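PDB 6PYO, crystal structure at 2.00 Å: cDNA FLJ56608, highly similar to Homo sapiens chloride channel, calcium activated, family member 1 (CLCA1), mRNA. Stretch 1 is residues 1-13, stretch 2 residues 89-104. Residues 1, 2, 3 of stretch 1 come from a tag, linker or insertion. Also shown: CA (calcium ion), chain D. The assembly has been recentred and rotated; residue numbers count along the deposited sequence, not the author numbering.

Stretch 1 1-13: ETGIGQRIVCLVL
Stretch 2 (89-104) SGLRSAFTVIRKKYPT

Residues 8-13 form a strand that continues later in the chain. Stretch 2 opens in a helix that begins earlier in the chain and is well defined from Ser 89 through Ile 98. The two axes run nearly antiparallel, at 159°, and approach to 8.6 Å. CA atoms define the register: Cys 10 CA lies 6.1 Å from Ala 94 CA, Val 12 CA 6.1 Å from Gly 90 CA, and Thr 2 CA 6.5 Å from Tyr 102 CA.

The contact is made by side-chain packing, with no hydrogen bond between the stretches. Strand alternation sets the pattern. Ile 8, Cys 10 and Val 12 point toward the helix, while Val 9 and Leu 11 point away. Strand phi/psi values lie near -120/120 at these three inward positions. Helix values stay near -62/-43 from Ser 89 to Ile 98.

Apolar contacts run along the strand. Val 12 (chi1 t) places CG2 3.6 Å from Ala 94 CB. Val 12 CG1 is 3.8 Å from Gly 90 C and 4.5 Å from Leu 91 CD2. Gly 90 allows this close approach: a CB there would lie 2.9 Å from Val 12 CG1, a clash. Cys 10 (chi1 t) sets SG 3.8 Å from Ala 94 CB and 4.4 Å from Val 97 CG1 (Val 97 chi1 t). Cys 10 CB is 4.2 Å from Ile 98 CD1. Ala 94 thus meets both Cys 10 and Val 12. Ile 8 and Ile 98 are both mt, and their CG2 atoms are 3.8 Å apart. Ile 8 CD1 lies 3.5 Å from Tyr 102 CB.

One CH-pi contact involves the tag. Thr 2, a tag residue with chi1 p, puts CG2 over one face of the Tyr 102 ring. Thr 2 CG2 is 3.5 Å from the centroid of the Tyr 102 ring and 16° off its normal. Tyr 102 has phi/psi -145/156, chi1 m and chi2 -66°.

Hydrogen bonds within each stretch accompany the packing. A type I turn spans Thr 2 to Gly 5, with Gly 5 N to Thr 2 O at 3.2 Å. Thr 2 N donates to Gln 6 O at 2.8 Å. Thr 2 OG1 accepts from Gln 6 N at 3.2 Å and donates to Gln 6 OE1 at 3.0 Å. In stretch 2, Ala 94 N bonds Gly 90 O and Ile 98 N bonds Ala 94 O, both at 2.9 Å. Tyr 102 N bonds Ile 98 O at 2.9 Å, tying the tyrosine back to the helix.

Tag residue Glu 1 binds the calcium ion through OE2, with Glu 1 OE2 2.3 Å from the ion.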

# COMPACT_ATOMS: atom_id res chain seq x y z
N GLU A 1 -8.68 -3.48 11.81
CA GLU A 1 -8.00 -3.99 12.98
C GLU A 1 -8.35 -5.41 13.40
O GLU A 1 -9.38 -5.95 13.01
CB GLU A 1 -8.30 -3.08 14.17
CG GLU A 1 -7.69 -1.68 14.14
CD GLU A 1 -7.97 -0.97 15.44
OE1 GLU A 1 -7.19 -1.21 16.39
OE2 GLU A 1 -8.95 -0.18 15.53
N THR A 2 -7.47 -6.04 14.19
CA THR A 2 -7.82 -7.32 14.75
C THR A 2 -8.93 -7.13 15.79
O THR A 2 -9.24 -6.00 16.19
CB THR A 2 -6.60 -8.03 15.36
OG1 THR A 2 -6.20 -7.36 16.55
CG2 THR A 2 -5.44 -8.05 14.39
N GLY A 3 -9.55 -8.24 16.19
CA GLY A 3 -10.64 -8.18 17.14
C GLY A 3 -10.24 -7.59 18.47
O GLY A 3 -11.09 -7.05 19.19
N ILE A 4 -8.94 -7.60 18.78
CA ILE A 4 -8.43 -7.18 20.07
C ILE A 4 -7.74 -5.83 20.03
O ILE A 4 -7.26 -5.38 21.07
CB ILE A 4 -7.50 -8.25 20.66
CG1 ILE A 4 -6.35 -8.57 19.70
CG2 ILE A 4 -8.30 -9.54 20.94
CD1 ILE A 4 -5.19 -9.31 20.43
N GLY A 5 -7.70 -5.16 18.88
CA GLY A 5 -7.26 -3.79 18.82
C GLY A 5 -5.88 -3.54 18.28
O GLY A 5 -5.28 -2.48 18.59
N GLN A 6 -5.35 -4.47 17.49
CA GLN A 6 -4.10 -4.31 16.77
C GLN A 6 -4.36 -3.84 15.35
O GLN A 6 -5.26 -4.35 14.65
CB GLN A 6 -3.29 -5.61 16.75
CG GLN A 6 -3.06 -6.15 18.16
CD GLN A 6 -2.87 -7.67 18.17
OE1 GLN A 6 -3.54 -8.39 17.42
NE2 GLN A 6 -1.99 -8.15 19.03
N ARG A 7 -3.63 -2.82 14.96
CA ARG A 7 -3.70 -2.27 13.63
C ARG A 7 -3.31 -3.32 12.61
O ARG A 7 -2.39 -4.08 12.83
CB ARG A 7 -2.73 -1.08 13.52
CG ARG A 7 -2.74 -0.37 12.16
CD ARG A 7 -1.77 0.81 12.21
NE ARG A 7 -2.16 1.88 11.31
CZ ARG A 7 -1.45 2.98 11.14
NH1 ARG A 7 -0.29 3.10 11.78
NH2 ARG A 7 -1.84 3.92 10.32
N ILE A 8 -4.01 -3.34 11.48
CA ILE A 8 -3.66 -4.14 10.32
C ILE A 8 -3.35 -3.19 9.18
O ILE A 8 -4.18 -2.36 8.84
CB ILE A 8 -4.80 -5.09 9.89
CG1 ILE A 8 -5.14 -6.06 11.02
CG2 ILE A 8 -4.37 -5.75 8.55
CD1 ILE A 8 -6.48 -6.73 10.83
N VAL A 9 -2.18 -3.32 8.57
CA VAL A 9 -1.74 -2.39 7.54
C VAL A 9 -1.04 -3.18 6.47
O VAL A 9 -0.24 -4.06 6.79
CB VAL A 9 -0.78 -1.30 8.09
CG1 VAL A 9 -0.60 -0.17 7.07
CG2 VAL A 9 -1.28 -0.73 9.34
N CYS A 10 -1.35 -2.89 5.22
CA CYS A 10 -0.65 -3.45 4.09
C CYS A 10 -0.10 -2.31 3.26
O CYS A 10 -0.86 -1.46 2.80
CB CYS A 10 -1.56 -4.35 3.23
SG CYS A 10 -0.49 -5.43 2.19
N LEU A 11 1.22 -2.26 3.14
CA LEU A 11 1.84 -1.39 2.17
C LEU A 11 1.58 -1.95 0.78
O LEU A 11 1.80 -3.15 0.52
CB LEU A 11 3.35 -1.31 2.42
CG LEU A 11 3.87 -0.27 3.37
CD1 LEU A 11 3.00 -0.37 4.64
CD2 LEU A 11 5.33 -0.45 3.69
N VAL A 12 1.12 -1.10 -0.11
CA VAL A 12 0.90 -1.44 -1.51
C VAL A 12 1.73 -0.45 -2.33
O VAL A 12 1.47 0.76 -2.32
CB VAL A 12 -0.58 -1.41 -1.89
CG1 VAL A 12 -0.75 -1.80 -3.34
CG2 VAL A 12 -1.33 -2.40 -0.99
N LEU A 13 2.77 -0.97 -2.97
CA LEU A 13 3.87 -0.15 -3.44
C LEU A 13 3.97 -0.28 -4.96
O LEU A 13 4.22 -1.37 -5.47
CB LEU A 13 5.17 -0.58 -2.77
CG LEU A 13 5.13 -0.57 -1.24
CD1 LEU A 13 6.44 -1.08 -0.72
CD2 LEU A 13 4.84 0.82 -0.73
N SER A 89 -4.73 -4.60 -9.10
CA SER A 89 -4.07 -5.86 -8.75
C SER A 89 -3.39 -5.77 -7.39
O SER A 89 -3.36 -6.75 -6.64
CB SER A 89 -2.99 -6.24 -9.78
OG SER A 89 -3.49 -6.16 -11.10
N GLY A 90 -2.74 -4.63 -7.11
CA GLY A 90 -2.07 -4.47 -5.84
C GLY A 90 -3.04 -4.46 -4.68
O GLY A 90 -2.78 -5.07 -3.65
N LEU A 91 -4.20 -3.79 -4.84
CA LEU A 91 -5.18 -3.75 -3.76
C LEU A 91 -5.83 -5.11 -3.54
O LEU A 91 -5.97 -5.57 -2.39
CB LEU A 91 -6.23 -2.68 -4.04
CG LEU A 91 -5.74 -1.25 -4.16
CD1 LEU A 91 -6.87 -0.31 -4.55
CD2 LEU A 91 -5.06 -0.79 -2.86
N ARG A 92 -6.21 -5.81 -4.61
CA ARG A 92 -6.75 -7.16 -4.45
C ARG A 92 -5.76 -8.05 -3.72
O ARG A 92 -6.14 -8.83 -2.83
CB ARG A 92 -7.10 -7.76 -5.83
CG ARG A 92 -8.45 -7.32 -6.41
CD ARG A 92 -8.51 -7.50 -7.94
NE ARG A 92 -9.55 -6.65 -8.51
CZ ARG A 92 -9.56 -6.17 -9.75
NH1 ARG A 92 -8.58 -6.47 -10.59
NH2 ARG A 92 -10.55 -5.38 -10.14
N SER A 93 -4.48 -7.98 -4.11
CA SER A 93 -3.48 -8.78 -3.41
C SER A 93 -3.37 -8.40 -1.93
O SER A 93 -3.23 -9.26 -1.06
CB SER A 93 -2.14 -8.63 -4.12
OG SER A 93 -1.13 -9.29 -3.41
N ALA A 94 -3.43 -7.10 -1.62
CA ALA A 94 -3.42 -6.68 -0.22
C ALA A 94 -4.59 -7.31 0.55
O ALA A 94 -4.42 -7.81 1.67
CB ALA A 94 -3.46 -5.16 -0.15
N PHE A 95 -5.78 -7.28 -0.05
CA PHE A 95 -6.95 -7.87 0.61
C PHE A 95 -6.75 -9.35 0.86
O PHE A 95 -7.10 -9.86 1.93
CB PHE A 95 -8.22 -7.64 -0.22
CG PHE A 95 -8.61 -6.19 -0.37
CD1 PHE A 95 -8.09 -5.23 0.48
CD2 PHE A 95 -9.48 -5.78 -1.37
CE1 PHE A 95 -8.43 -3.88 0.34
CE2 PHE A 95 -9.82 -4.45 -1.51
CZ PHE A 95 -9.29 -3.49 -0.65
N THR A 96 -6.19 -10.07 -0.11
CA THR A 96 -5.87 -11.48 0.10
C THR A 96 -4.85 -11.65 1.22
O THR A 96 -4.94 -12.59 2.03
CB THR A 96 -5.32 -12.08 -1.20
OG1 THR A 96 -6.21 -11.75 -2.27
CG2 THR A 96 -5.21 -13.59 -1.09
N VAL A 97 -3.85 -10.75 1.28
CA VAL A 97 -2.83 -10.88 2.31
C VAL A 97 -3.48 -10.73 3.67
O VAL A 97 -3.22 -11.50 4.60
CB VAL A 97 -1.70 -9.86 2.07
CG1 VAL A 97 -0.89 -9.63 3.36
CG2 VAL A 97 -0.81 -10.29 0.88
N ILE A 98 -4.38 -9.75 3.79
CA ILE A 98 -4.99 -9.48 5.08
C ILE A 98 -5.89 -10.62 5.47
O ILE A 98 -5.83 -11.14 6.60
CB ILE A 98 -5.75 -8.15 5.05
CG1 ILE A 98 -4.75 -7.00 4.92
CG2 ILE A 98 -6.53 -8.01 6.35
CD1 ILE A 98 -5.38 -5.72 4.42
N ARG A 99 -6.74 -11.05 4.53
CA ARG A 99 -7.73 -12.08 4.77
C ARG A 99 -7.12 -13.43 5.02
O ARG A 99 -7.89 -14.36 5.33
CB ARG A 99 -8.69 -12.20 3.60
CG ARG A 99 -9.64 -11.04 3.52
CD ARG A 99 -10.40 -10.97 2.22
NE ARG A 99 -11.30 -9.82 2.26
CZ ARG A 99 -11.67 -9.12 1.20
NH1 ARG A 99 -11.20 -9.44 -0.01
NH2 ARG A 99 -12.50 -8.09 1.36
N LYS A 100 -5.80 -13.60 4.86
CA LYS A 100 -5.25 -14.86 5.34
C LYS A 100 -5.40 -15.00 6.86
O LYS A 100 -5.28 -16.11 7.38
CB LYS A 100 -3.77 -15.03 4.97
CG LYS A 100 -3.55 -15.11 3.44
CD LYS A 100 -2.46 -16.10 3.09
CE LYS A 100 -1.79 -15.78 1.75
NZ LYS A 100 -2.67 -15.98 0.58
N LYS A 101 -5.64 -13.89 7.58
CA LYS A 101 -5.70 -13.90 9.04
C LYS A 101 -6.92 -13.18 9.57
O LYS A 101 -7.47 -13.58 10.61
CB LYS A 101 -4.43 -13.25 9.65
CG LYS A 101 -3.15 -14.08 9.58
CD LYS A 101 -2.88 -14.79 10.91
CE LYS A 101 -1.99 -13.96 11.85
NZ LYS A 101 -2.08 -14.35 13.31
N TYR A 102 -7.35 -12.11 8.91
CA TYR A 102 -8.25 -11.14 9.49
C TYR A 102 -9.21 -10.60 8.45
O TYR A 102 -8.90 -10.59 7.25
CB TYR A 102 -7.46 -9.97 10.10
CG TYR A 102 -6.51 -10.40 11.21
CD1 TYR A 102 -6.99 -10.91 12.41
CD2 TYR A 102 -5.13 -10.26 11.07
CE1 TYR A 102 -6.13 -11.30 13.44
CE2 TYR A 102 -4.26 -10.65 12.08
CZ TYR A 102 -4.76 -11.18 13.26
OH TYR A 102 -3.88 -11.56 14.26
N PRO A 103 -10.36 -10.10 8.88
CA PRO A 103 -11.19 -9.28 7.98
C PRO A 103 -10.48 -7.99 7.57
O PRO A 103 -9.58 -7.49 8.25
CB PRO A 103 -12.44 -8.96 8.81
CG PRO A 103 -12.24 -9.61 10.18
CD PRO A 103 -10.81 -10.04 10.28
N THR A 104 -10.93 -7.44 6.44
CA THR A 104 -10.39 -6.19 5.93
C THR A 104 -11.11 -4.97 6.49
O THR A 104 -10.54 -3.87 6.49
CB THR A 104 -10.45 -6.17 4.40
OG1 THR A 104 -11.73 -6.66 3.96
CG2 THR A 104 -9.37 -7.04 3.81
CA CA D . -10.18 -0.04 17.48